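Local coordinates for flavohemoprotein (PDB 4EH1) that probably detoxifies nitric oxide to nitrate with oxygen and NAD(P)H, here represented by its FAD-containing reductase domain without the globin domain, at residues A122-G125 against A126-M129; F158-E161 against T162-I166; A62-G65 against R66-R69. All blocks are in the same frame, centred on the assembly; numbering follows the deposited sequence.

Overall arrangement
The three contacts follow one another along the reductase chain: interaction 3 is the turn 62-69 of the FAD-binding half, while interactions 1 and 2 belong to the NAD-binding half. Interaction 1 lies at the flavin, with Thr127 CG2 3.5 Å from O4 of FAD. Interaction 2 touches it through the Phe158 ring, whose CE2 lies 4.1 Å from Thr127 CA; the Phe158 side chain stays about 8 Å from FAD at nearest atoms. Between the halves, Arg69 NH2 of interaction 3 forms a salt bridge with Glu161 OE1 of interaction 2 at 2.7 Å. Interactions 1 and 3 do not touch, their nearest atoms being about 6 Å apart.

Interaction 1 (A122-G125 against A126-M129); sequences AGVG and ATPM. With FAD (flavin-adenine dinucleotide), chain C.
Val124 and Thr127 lie side by side and point the same way, with Val124 CG2 3.6 Å from Thr127 OG1. Both present a methyl to the pyrimidine end of the flavin: Val124 CG2 is 3.8 Å from O2 of FAD, and Thr127 CG2 is 3.5 Å from O4. The threonine torsion (chi1 -55°) places CG2 opposite the backbone N, while OG1 turns back to the preceding turn. There Val124 O accepts two bonds from one residue. Thr127 OG1 reaches it at 3.1 Å in the carbonyl plane, on a lone pair; Thr127 N comes at 3.0 Å from above that plane, with a nearly straight N-H...O angle of 171°. In this conformer the OG1 bond keeps the hydroxyl on the carbonyl and the methyl toward the cofactor, while the N-H bond holds the backbone. Further round the turn, Pro128 CD rests against Gly125 O at 3.3 Å, and Phe235 packs against both Val124 and Pro128. Gly125 N bonds back to Ala122 O at 3.0 Å. The arrangement is the glycine-rich turn between strand 117-122 and helix 126-138 in the NAD-binding domain of the ferredoxin reductase-like fold, where residues 123-128 are predicted to bind NADP(+).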
ATOM      1  N   ALA A 122     -17.811   6.832  -9.922  1.00 20.91           N
ATOM      2  CA  ALA A 122     -18.067   6.723  -8.492  1.00 23.04           C
ATOM      3  C   ALA A 122     -17.349   5.530  -7.896  1.00 28.02           C
ATOM      4  O   ALA A 122     -17.328   4.443  -8.482  1.00 30.02           O
ATOM      5  CB  ALA A 122     -19.579   6.570  -8.214  1.00 20.38           C
ATOM      6  N   GLY A 123     -16.802   5.719  -6.709  1.00 27.74           N
ATOM      7  CA  GLY A 123     -16.174   4.615  -6.012  1.00 32.94           C
ATOM      8  C   GLY A 123     -15.038   4.041  -6.849  1.00 28.98           C
ATOM      9  O   GLY A 123     -14.150   4.763  -7.278  1.00 27.42           O
ATOM     10  N   VAL A 124     -15.096   2.745  -7.098  1.00 32.66           N
ATOM     11  CA  VAL A 124     -13.996   2.052  -7.741  1.00 38.56           C
ATOM     12  C   VAL A 124     -14.106   2.179  -9.270  1.00 32.09           C
ATOM     13  O   VAL A 124     -13.184   1.807 -10.016  1.00 31.86           O
ATOM     14  CB  VAL A 124     -13.906   0.581  -7.264  1.00 42.95           C
ATOM     15  CG1 VAL A 124     -14.957  -0.281  -7.965  1.00 39.59           C
ATOM     16  CG2 VAL A 124     -12.453   0.045  -7.432  1.00 36.51           C
ATOM     17  N   GLY A 125     -15.223   2.753  -9.709  1.00 31.88           N
ATOM     18  CA  GLY A 125     -15.408   3.170 -11.088  1.00 29.68           C
ATOM     19  C   GLY A 125     -14.278   4.086 -11.561  1.00 27.91           C
ATOM     20  O   GLY A 125     -14.026   4.229 -12.765  1.00 29.10           O
ATOM     21  N   ALA A 126     -13.594   4.705 -10.612  1.00 22.23           N
ATOM     22  CA  ALA A 126     -12.482   5.589 -10.931  1.00 26.99           C
ATOM     23  C   ALA A 126     -11.278   4.865 -11.580  1.00 25.93           C
ATOM     24  O   ALA A 126     -10.488   5.497 -12.242  1.00 23.65           O
ATOM     25  CB  ALA A 126     -12.037   6.372  -9.677  1.00 25.72           C
ATOM     26  N   THR A 127     -11.156   3.555 -11.380  0.60 22.65           N
ATOM     27  CA  THR A 127      -9.976   2.821 -11.844  0.60 20.67           C
ATOM     28  C   THR A 127      -9.717   2.973 -13.368  0.60 27.58           C
ATOM     29  O   THR A 127      -8.651   3.454 -13.764  0.60 28.79           O
ATOM     30  CB  THR A 127     -10.001   1.330 -11.387  0.60 22.61           C
ATOM     31  OG1 THR A 127     -10.153   1.253  -9.962  0.60 22.86           O
ATOM     32  CG2 THR A 127      -8.733   0.614 -11.788  0.60 23.51           C
ATOM     33  N   PRO A 128     -10.689   2.608 -14.227  1.00 24.48           N
ATOM     34  CA  PRO A 128     -10.380   2.820 -15.655  1.00 23.68           C
ATOM     35  C   PRO A 128     -10.232   4.299 -16.032  1.00 28.22           C
ATOM     36  O   PRO A 128      -9.468   4.605 -16.953  1.00 27.76           O
ATOM     37  CB  PRO A 128     -11.581   2.202 -16.369  1.00 31.03           C
ATOM     38  CG  PRO A 128     -12.692   2.237 -15.315  1.00 32.79           C
ATOM     39  CD  PRO A 128     -12.001   1.959 -14.043  1.00 24.33           C
ATOM     40  N   MET A 129     -10.934   5.189 -15.321  1.00 23.49           N
ATOM     41  CA  MET A 129     -10.832   6.601 -15.570  1.00 27.30           C
ATOM     42  C   MET A 129      -9.431   7.076 -15.289  1.00 32.27           C
ATOM     43  O   MET A 129      -8.960   8.007 -15.935  1.00 28.50           O
ATOM     44  CB  MET A 129     -11.792   7.409 -14.710  1.00 31.35           C
ATOM     45  CG  MET A 129     -13.246   7.182 -15.027  1.00 31.21           C
ATOM     46  SD  MET A 129     -13.622   7.244 -16.814  1.00 35.31           S
ATOM     47  CE  MET A 129     -15.352   6.807 -16.640  1.00 42.45           C
TER
HETATM   48  PA  FAD C 301     -17.201 -12.371  -4.929  1.00 29.10           P
HETATM   49  O1A FAD C 301     -17.363 -12.702  -6.313  1.00 24.76           O
HETATM   50  O2A FAD C 301     -16.784 -13.331  -3.965  1.00 20.05           O
HETATM   51  O5B FAD C 301     -18.566 -11.848  -4.431  1.00 27.54           O
HETATM   52  C5B FAD C 301     -19.427 -11.144  -5.289  1.00 35.66           C
HETATM   53  C4B FAD C 301     -20.642 -10.562  -4.589  1.00 42.52           C
HETATM   54  O4B FAD C 301     -21.577 -11.569  -4.254  1.00 40.60           O
HETATM   55  C3B FAD C 301     -20.218  -9.910  -3.309  1.00 49.74           C
HETATM   56  O3B FAD C 301     -21.038  -8.790  -3.096  1.00 56.93           O
HETATM   57  C2B FAD C 301     -20.518 -10.937  -2.271  1.00 42.70           C
HETATM   58  O2B FAD C 301     -20.827 -10.258  -1.093  1.00 47.02           O
HETATM   59  C1B FAD C 301     -21.674 -11.694  -2.855  1.00 41.42           C
HETATM   60  N9A FAD C 301     -21.563 -13.100  -2.485  1.00 42.10           N
HETATM   61  C8A FAD C 301     -20.490 -13.856  -2.569  1.00 49.58           C
HETATM   62  N7A FAD C 301     -20.730 -15.088  -2.123  1.00 50.53           N
HETATM   63  C5A FAD C 301     -21.984 -15.120  -1.736  1.00 44.76           C
HETATM   64  C6A FAD C 301     -22.862 -16.126  -1.157  1.00 45.76           C
HETATM   65  N6A FAD C 301     -22.431 -17.370  -0.908  1.00 43.63           N
HETATM   66  N1A FAD C 301     -24.096 -15.742  -0.886  1.00 40.74           N
HETATM   67  C2A FAD C 301     -24.522 -14.524  -1.134  1.00 40.12           C
HETATM   68  N3A FAD C 301     -23.784 -13.565  -1.652  1.00 42.16           N
HETATM   69  C4A FAD C 301     -22.525 -13.800  -1.964  1.00 40.78           C
HETATM   70  N1  FAD C 301     -13.148  -4.509  -9.395  1.00 22.54           N
HETATM   71  C2  FAD C 301     -12.173  -3.732  -8.928  1.00 32.03           C
HETATM   72  O2  FAD C 301     -11.938  -3.756  -7.747  1.00 24.52           O
HETATM   73  N3  FAD C 301     -11.434  -2.945  -9.690  1.00 23.99           N
HETATM   74  C4  FAD C 301     -11.598  -2.868 -10.975  1.00 25.79           C
HETATM   75  O4  FAD C 301     -10.887  -2.135 -11.611  1.00 22.99           O
HETATM   76  C4X FAD C 301     -12.664  -3.680 -11.573  1.00 24.51           C
HETATM   77  N5  FAD C 301     -12.914  -3.654 -12.860  1.00 31.42           N
HETATM   78  C5X FAD C 301     -13.884  -4.384 -13.376  1.00 27.16           C
HETATM   79  C6  FAD C 301     -14.101  -4.315 -14.715  1.00 32.02           C
HETATM   80  C7  FAD C 301     -15.095  -5.050 -15.283  1.00 31.02           C
HETATM   81  C7M FAD C 301     -15.339  -4.975 -16.742  1.00 23.45           C
HETATM   82  C8  FAD C 301     -15.918  -5.924 -14.460  1.00 28.12           C
HETATM   83  C8M FAD C 301     -16.981  -6.717 -15.119  1.00 30.66           C
HETATM   84  C9  FAD C 301     -15.703  -6.003 -13.113  1.00 30.00           C
HETATM   85  C9A FAD C 301     -14.713  -5.251 -12.539  1.00 22.76           C
HETATM   86  N10 FAD C 301     -14.476  -5.309 -11.175  1.00 28.18           N
HETATM   87  C10 FAD C 301     -13.452  -4.521 -10.675  1.00 23.07           C
HETATM   88  C1' FAD C 301     -15.258  -6.195 -10.322  1.00 25.42           C
HETATM   89  C2' FAD C 301     -14.429  -7.430  -9.970  1.00 28.74           C
HETATM   90  O2' FAD C 301     -14.101  -8.223 -11.090  1.00 25.96           O
HETATM   91  C3' FAD C 301     -15.065  -8.415  -9.012  1.00 26.37           C
HETATM   92  O3' FAD C 301     -16.356  -8.772  -9.422  1.00 22.91           O
HETATM   93  C4' FAD C 301     -15.031  -7.999  -7.553  1.00 28.67           C
HETATM   94  O4' FAD C 301     -13.695  -7.740  -7.194  1.00 26.45           O
HETATM   95  C5' FAD C 301     -15.649  -9.016  -6.601  1.00 27.57           C
HETATM   96  O5' FAD C 301     -15.012 -10.258  -6.588  1.00 25.75           O
HETATM   97  P   FAD C 301     -14.784 -11.092  -5.316  1.00 28.08           P
HETATM   98  O1P FAD C 301     -14.305 -12.361  -5.755  1.00 27.35           O
HETATM   99  O2P FAD C 301     -13.990 -10.334  -4.429  1.00 28.15           O
HETATM  100  O3P FAD C 301     -16.217 -11.187  -4.746  1.00 22.61           O

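Interaction 2 (F158-E161 against T162-I166); sequences FAQE and TAQLI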
ATOM      1  N   PHE A 158      -7.378   7.721  -5.339  1.00 21.77           N
ATOM      2  CA  PHE A 158      -6.477   8.494  -6.186  1.00 21.98           C
ATOM      3  C   PHE A 158      -6.492   9.987  -5.913  1.00 26.29           C
ATOM      4  O   PHE A 158      -6.136  10.756  -6.814  1.00 29.44           O
ATOM      5  CB  PHE A 158      -6.812   8.302  -7.673  1.00 23.43           C
ATOM      6  CG  PHE A 158      -6.739   6.885  -8.129  1.00 19.29           C
ATOM      7  CD1 PHE A 158      -5.605   6.135  -7.903  1.00 21.47           C
ATOM      8  CD2 PHE A 158      -7.821   6.293  -8.778  1.00 27.77           C
ATOM      9  CE1 PHE A 158      -5.539   4.807  -8.351  1.00 27.48           C
ATOM     10  CE2 PHE A 158      -7.764   4.959  -9.210  1.00 23.96           C
ATOM     11  CZ  PHE A 158      -6.625   4.229  -8.990  1.00 25.12           C
ATOM     12  N   ALA A 159      -6.904  10.408  -4.709  1.00 22.49           N
ATOM     13  CA  ALA A 159      -7.120  11.838  -4.463  1.00 25.55           C
ATOM     14  C   ALA A 159      -5.878  12.641  -4.887  1.00 27.75           C
ATOM     15  O   ALA A 159      -5.976  13.599  -5.646  1.00 22.81           O
ATOM     16  CB  ALA A 159      -7.429  12.113  -2.996  1.00 23.18           C
ATOM     17  N   GLN A 160      -4.715  12.219  -4.407  1.00 24.41           N
ATOM     18  CA  GLN A 160      -3.482  12.976  -4.616  1.00 27.95           C
ATOM     19  C   GLN A 160      -2.987  12.895  -6.064  1.00 29.15           C
ATOM     20  O   GLN A 160      -2.596  13.890  -6.661  1.00 25.69           O
ATOM     21  CB  GLN A 160      -2.382  12.488  -3.664  1.00 25.75           C
ATOM     22  CG  GLN A 160      -1.026  13.150  -3.904  1.00 33.71           C
ATOM     23  CD  GLN A 160      -1.073  14.662  -3.659  1.00 45.35           C
ATOM     24  OE1 GLN A 160      -2.012  15.183  -3.048  1.00 45.20           O
ATOM     25  NE2 GLN A 160      -0.054  15.366  -4.127  1.00 55.74           N
ATOM     26  N   GLU A 161      -3.032  11.699  -6.623  1.00 26.27           N
ATOM     27  CA  GLU A 161      -2.496  11.480  -7.941  1.00 26.25           C
ATOM     28  C   GLU A 161      -3.323  12.268  -8.953  1.00 23.60           C
ATOM     29  O   GLU A 161      -2.775  12.902  -9.843  1.00 25.47           O
ATOM     30  CB  GLU A 161      -2.461   9.981  -8.234  1.00 29.17           C
ATOM     31  CG  GLU A 161      -1.931   9.566  -9.614  1.00 33.90           C
ATOM     32  CD  GLU A 161      -2.001   8.030  -9.816  1.00 46.95           C
ATOM     33  OE1 GLU A 161      -2.899   7.524 -10.520  1.00 38.91           O
ATOM     34  OE2 GLU A 161      -1.150   7.325  -9.257  1.00 47.50           O
ATOM     35  N   THR A 162      -4.637  12.256  -8.779  0.83 24.11           N
ATOM     36  CA  THR A 162      -5.527  12.976  -9.670  0.83 23.59           C
ATOM     37  C   THR A 162      -5.344  14.495  -9.539  0.83 25.95           C
ATOM     38  O   THR A 162      -5.312  15.204 -10.538  0.83 27.38           O
ATOM     39  CB  THR A 162      -6.987  12.536  -9.424  0.83 19.51           C
ATOM     40  OG1 THR A 162      -7.109  11.168  -9.811  0.83 24.91           O
ATOM     41  CG2 THR A 162      -8.000  13.356 -10.230  0.83 15.86           C
ATOM     42  N   ALA A 163      -5.202  14.979  -8.311  1.00 24.08           N
ATOM     43  CA  ALA A 163      -5.019  16.403  -8.063  1.00 29.18           C
ATOM     44  C   ALA A 163      -3.771  16.871  -8.801  1.00 28.36           C
ATOM     45  O   ALA A 163      -3.771  17.923  -9.433  1.00 27.74           O
ATOM     46  CB  ALA A 163      -4.874  16.693  -6.557  1.00 22.99           C
ATOM     47  N   GLN A 164      -2.715  16.070  -8.733  1.00 30.38           N
ATOM     48  CA  GLN A 164      -1.469  16.439  -9.392  1.00 29.53           C
ATOM     49  C   GLN A 164      -1.639  16.529 -10.902  1.00 24.76           C
ATOM     50  O   GLN A 164      -1.207  17.510 -11.500  1.00 27.49           O
ATOM     51  CB  GLN A 164      -0.327  15.495  -9.016  1.00 37.83           C
ATOM     52  CG  GLN A 164       0.058  15.567  -7.543  1.00 51.00           C
ATOM     53  CD  GLN A 164       1.431  14.947  -7.270  1.00 66.86           C
ATOM     54  OE1 GLN A 164       1.664  14.323  -6.219  1.00 62.31           O
ATOM     55  NE2 GLN A 164       2.351  15.122  -8.223  1.00 73.85           N
ATOM     56  N   LEU A 165      -2.275  15.523 -11.505  1.00 22.29           N
ATOM     57  CA  LEU A 165      -2.513  15.528 -12.951  1.00 27.87           C
ATOM     58  C   LEU A 165      -3.271  16.751 -13.333  1.00 27.12           C
ATOM     59  O   LEU A 165      -2.896  17.464 -14.250  1.00 29.48           O
ATOM     60  CB  LEU A 165      -3.325  14.321 -13.406  1.00 22.25           C
ATOM     61  CG  LEU A 165      -2.532  13.026 -13.532  1.00 36.28           C
ATOM     62  CD1 LEU A 165      -3.429  11.843 -13.895  1.00 36.34           C
ATOM     63  CD2 LEU A 165      -1.366  13.194 -14.552  1.00 31.70           C
ATOM     64  N   ILE A 166      -4.350  16.995 -12.606  1.00 26.08           N
ATOM     65  CA  ILE A 166      -5.181  18.146 -12.888  1.00 28.02           C
ATOM     66  C   ILE A 166      -4.397  19.423 -12.784  1.00 30.15           C
ATOM     67  O   ILE A 166      -4.484  20.265 -13.665  1.00 30.79           O
ATOM     68  CB  ILE A 166      -6.452  18.169 -11.992  1.00 30.03           C
ATOM     69  CG1 ILE A 166      -7.478  17.244 -12.632  1.00 28.78           C
ATOM     70  CG2 ILE A 166      -7.051  19.565 -11.950  1.00 28.72           C
ATOM     71  CD1 ILE A 166      -8.126  16.385 -11.714  1.00 35.41           C
TER
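Gln160 and Gln164, one helical turn apart, are joined by a side-chain hydrogen bond in which Gln160 NE2 donates to Gln164 OE1 over 2.9 Å. Their amide planes stand 65° apart, and the donor approaches nearly side-on to the acceptor C=O, at 109°, tilted from the carbonyl plane. Gln160 reaches this position by bending at chi2 (63°), which swings its amide along the helix; Gln164 CG also packs against Gln160 NE2 at 3.4 Å.

Backbone bonds of the i to i+4 type accompany this pair. Thr162 N binds Phe158 O at 2.9 Å, Ala163 N binds Ala159 O at 3.1 Å, and Gln164 N and Leu165 N continue the series to Gln160 O and Glu161 O. Phe158, at the N-cap position, thus has its carbonyl engaged by the first turn.

Polar ends on the inward side are held from neighbouring elements: Thr162 OG1 bonds to Gln130, while Glu161 OE1 takes bonds from Gln130 and His134 and a salt bridge from Arg69.

As for apolar packing, Leu165 lies against Leu133 and Ala137 of helix 126-138. On the outer side, Ala159 and Gln160 pack on Lys94 and Gly96 of the second subunit. Helix 159-169 is the crossover of the beta-alpha-beta unit between parallel strands 144-150 and 172-177 in the NAD-binding domain.

Interaction 3 (A62-G65 against R66-R69); sequences ASNG and REYR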
ATOM      1  N   ALA A  62      -1.692   4.389 -17.703  1.00 25.94           N
ATOM      2  CA  ALA A  62      -1.451   4.376 -19.154  1.00 31.30           C
ATOM      3  C   ALA A  62      -0.608   3.163 -19.608  1.00 35.59           C
ATOM      4  O   ALA A  62       0.251   2.679 -18.877  1.00 35.64           O
ATOM      5  CB  ALA A  62      -0.747   5.666 -19.581  1.00 29.52           C
ATOM      6  N   SER A  63      -0.842   2.687 -20.823  1.00 32.60           N
ATOM      7  CA  SER A  63      -0.058   1.579 -21.366  1.00 33.94           C
ATOM      8  C   SER A  63       1.398   2.021 -21.633  1.00 40.22           C
ATOM      9  O   SER A  63       1.644   3.116 -22.145  1.00 34.25           O
ATOM     10  CB  SER A  63      -0.709   1.094 -22.647  1.00 34.67           C
ATOM     11  OG  SER A  63      -0.058  -0.066 -23.121  1.00 43.41           O
ATOM     12  N   ASN A  64       2.365   1.201 -21.246  1.00 38.41           N
ATOM     13  CA  ASN A  64       3.771   1.544 -21.493  1.00 40.62           C
ATOM     14  C   ASN A  64       4.624   0.345 -21.891  1.00 39.67           C
ATOM     15  O   ASN A  64       5.836   0.439 -21.945  1.00 41.10           O
ATOM     16  CB  ASN A  64       4.392   2.230 -20.282  1.00 41.71           C
ATOM     17  CG  ASN A  64       4.481   1.317 -19.064  1.00 48.05           C
ATOM     18  OD1 ASN A  64       4.302   0.084 -19.134  1.00 44.33           O
ATOM     19  ND2 ASN A  64       4.774   1.924 -17.929  1.00 51.48           N
ATOM     20  N   GLY A  65       3.982  -0.796 -22.101  1.00 41.32           N
ATOM     21  CA  GLY A  65       4.679  -1.971 -22.592  1.00 43.33           C
ATOM     22  C   GLY A  65       5.530  -2.721 -21.586  1.00 43.07           C
ATOM     23  O   GLY A  65       6.194  -3.680 -21.953  1.00 41.29           O
ATOM     24  N   ARG A  66       5.501  -2.326 -20.317  1.00 41.16           N
ATOM     25  CA  ARG A  66       6.428  -2.916 -19.353  1.00 41.01           C
ATOM     26  C   ARG A  66       5.732  -3.487 -18.141  1.00 36.78           C
ATOM     27  O   ARG A  66       6.073  -4.562 -17.659  1.00 38.25           O
ATOM     28  CB  ARG A  66       7.479  -1.883 -18.919  1.00 45.68           C
ATOM     29  CG  ARG A  66       8.339  -1.373 -20.065  1.00 54.83           C
ATOM     30  CD  ARG A  66       9.390  -2.403 -20.440  1.00 74.39           C
ATOM     31  NE  ARG A  66      10.398  -2.568 -19.391  1.00 84.96           N
ATOM     32  CZ  ARG A  66      11.191  -3.630 -19.276  1.00 88.76           C
ATOM     33  NH1 ARG A  66      11.089  -4.632 -20.144  1.00 88.14           N
ATOM     34  NH2 ARG A  66      12.081  -3.690 -18.289  1.00 91.58           N
ATOM     35  N   GLU A  67       4.754  -2.767 -17.629  1.00 33.66           N
ATOM     36  CA  GLU A  67       4.051  -3.256 -16.449  1.00 35.34           C
ATOM     37  C   GLU A  67       2.602  -2.815 -16.432  1.00 31.79           C
ATOM     38  O   GLU A  67       2.217  -1.886 -17.137  1.00 32.67           O
ATOM     39  CB  GLU A  67       4.731  -2.754 -15.192  1.00 40.19           C
ATOM     40  CG  GLU A  67       4.628  -1.273 -15.065  1.00 50.30           C
ATOM     41  CD  GLU A  67       5.552  -0.702 -14.021  1.00 59.43           C
ATOM     42  OE1 GLU A  67       6.588  -1.339 -13.734  1.00 62.35           O
ATOM     43  OE2 GLU A  67       5.235   0.390 -13.496  1.00 61.84           O
ATOM     44  N   TYR A  68       1.800  -3.500 -15.621  1.00 27.07           N
ATOM     45  CA  TYR A  68       0.400  -3.166 -15.477  1.00 29.25           C
ATOM     46  C   TYR A  68       0.125  -2.690 -14.050  1.00 30.01           C
ATOM     47  O   TYR A  68       0.697  -3.202 -13.090  1.00 33.86           O
ATOM     48  CB  TYR A  68      -0.460  -4.402 -15.754  1.00 32.29           C
ATOM     49  CG  TYR A  68      -0.481  -4.908 -17.189  1.00 31.72           C
ATOM     50  CD1 TYR A  68      -0.530  -4.027 -18.270  1.00 29.63           C
ATOM     51  CD2 TYR A  68      -0.479  -6.265 -17.452  1.00 26.74           C
ATOM     52  CE1 TYR A  68      -0.568  -4.498 -19.589  1.00 31.08           C
ATOM     53  CE2 TYR A  68      -0.500  -6.755 -18.758  1.00 28.45           C
ATOM     54  CZ  TYR A  68      -0.565  -5.871 -19.821  1.00 30.93           C
ATOM     55  OH  TYR A  68      -0.588  -6.361 -21.100  1.00 31.74           O
ATOM     56  N   ARG A  69      -0.749  -1.710 -13.902  1.00 27.75           N
ATOM     57  CA  ARG A  69      -1.307  -1.422 -12.589  1.00 24.68           C
ATOM     58  C   ARG A  69      -2.830  -1.681 -12.595  1.00 28.28           C
ATOM     59  O   ARG A  69      -3.559  -1.239 -13.504  1.00 26.40           O
ATOM     60  CB  ARG A  69      -1.009   0.011 -12.144  1.00 23.46           C
ATOM     61  CG  ARG A  69      -1.566   0.351 -10.742  1.00 25.49           C
ATOM     62  CD  ARG A  69      -1.190   1.760 -10.314  1.00 24.85           C
ATOM     63  NE  ARG A  69      -2.123   2.734 -10.858  1.00 27.74           N
ATOM     64  CZ  ARG A  69      -2.055   4.038 -10.606  1.00 31.84           C
ATOM     65  NH1 ARG A  69      -1.094   4.516  -9.824  1.00 25.71           N
ATOM     66  NH2 ARG A  69      -2.954   4.863 -11.124  1.00 31.37           N
TER
HETATM   67  O   HOH W   1       1.040   0.722 -16.575  1.00 41.92           O
HETATM   68  O   HOH W   2       1.318  -1.016 -19.691  1.00 32.00           O
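Asn64 turns its side chain toward the backbone of Arg66 and Glu67. From CB the chain goes to CG lodged between the backbone N and the carbonyl carbon (chi1 65°), a torsion that brings the amide toward the N-H groups of the following residues; CG itself comes within 4.0 Å of Arg66 N. At the tip OD1 collects two backbone N-H groups. Arg66 N is the nearer, at 2.9 Å, and stands 35° out of the carbonyl plane; Glu67 N lies at 3.3 Å but within that plane, its N-H pointing almost straight at the oxygen (169°). Two donors from successive residues on one oxygen pin the amide and tie its residue to the far arm of the turn. The other branch, ND2, passes 4.3 Å from Glu67 CG. An Asn side-chain oxygen accepting the N-H two residues on is the mark of an Asx turn, and here it leads into strand 68-73, an outermost strand of the antiparallel FAD-binding sheet. Gly65, with a positive phi, carries the chain round the bend. Water completes the closure: one molecule accepts from Asn64 N and donates to Glu67 O, while a second donates to both Ala62 O and Glu67 O. Either side of the turn is anchored: Ser63 OG before it bonds to Asp33 OD1, and Tyr68 OH after it to Leu32 O.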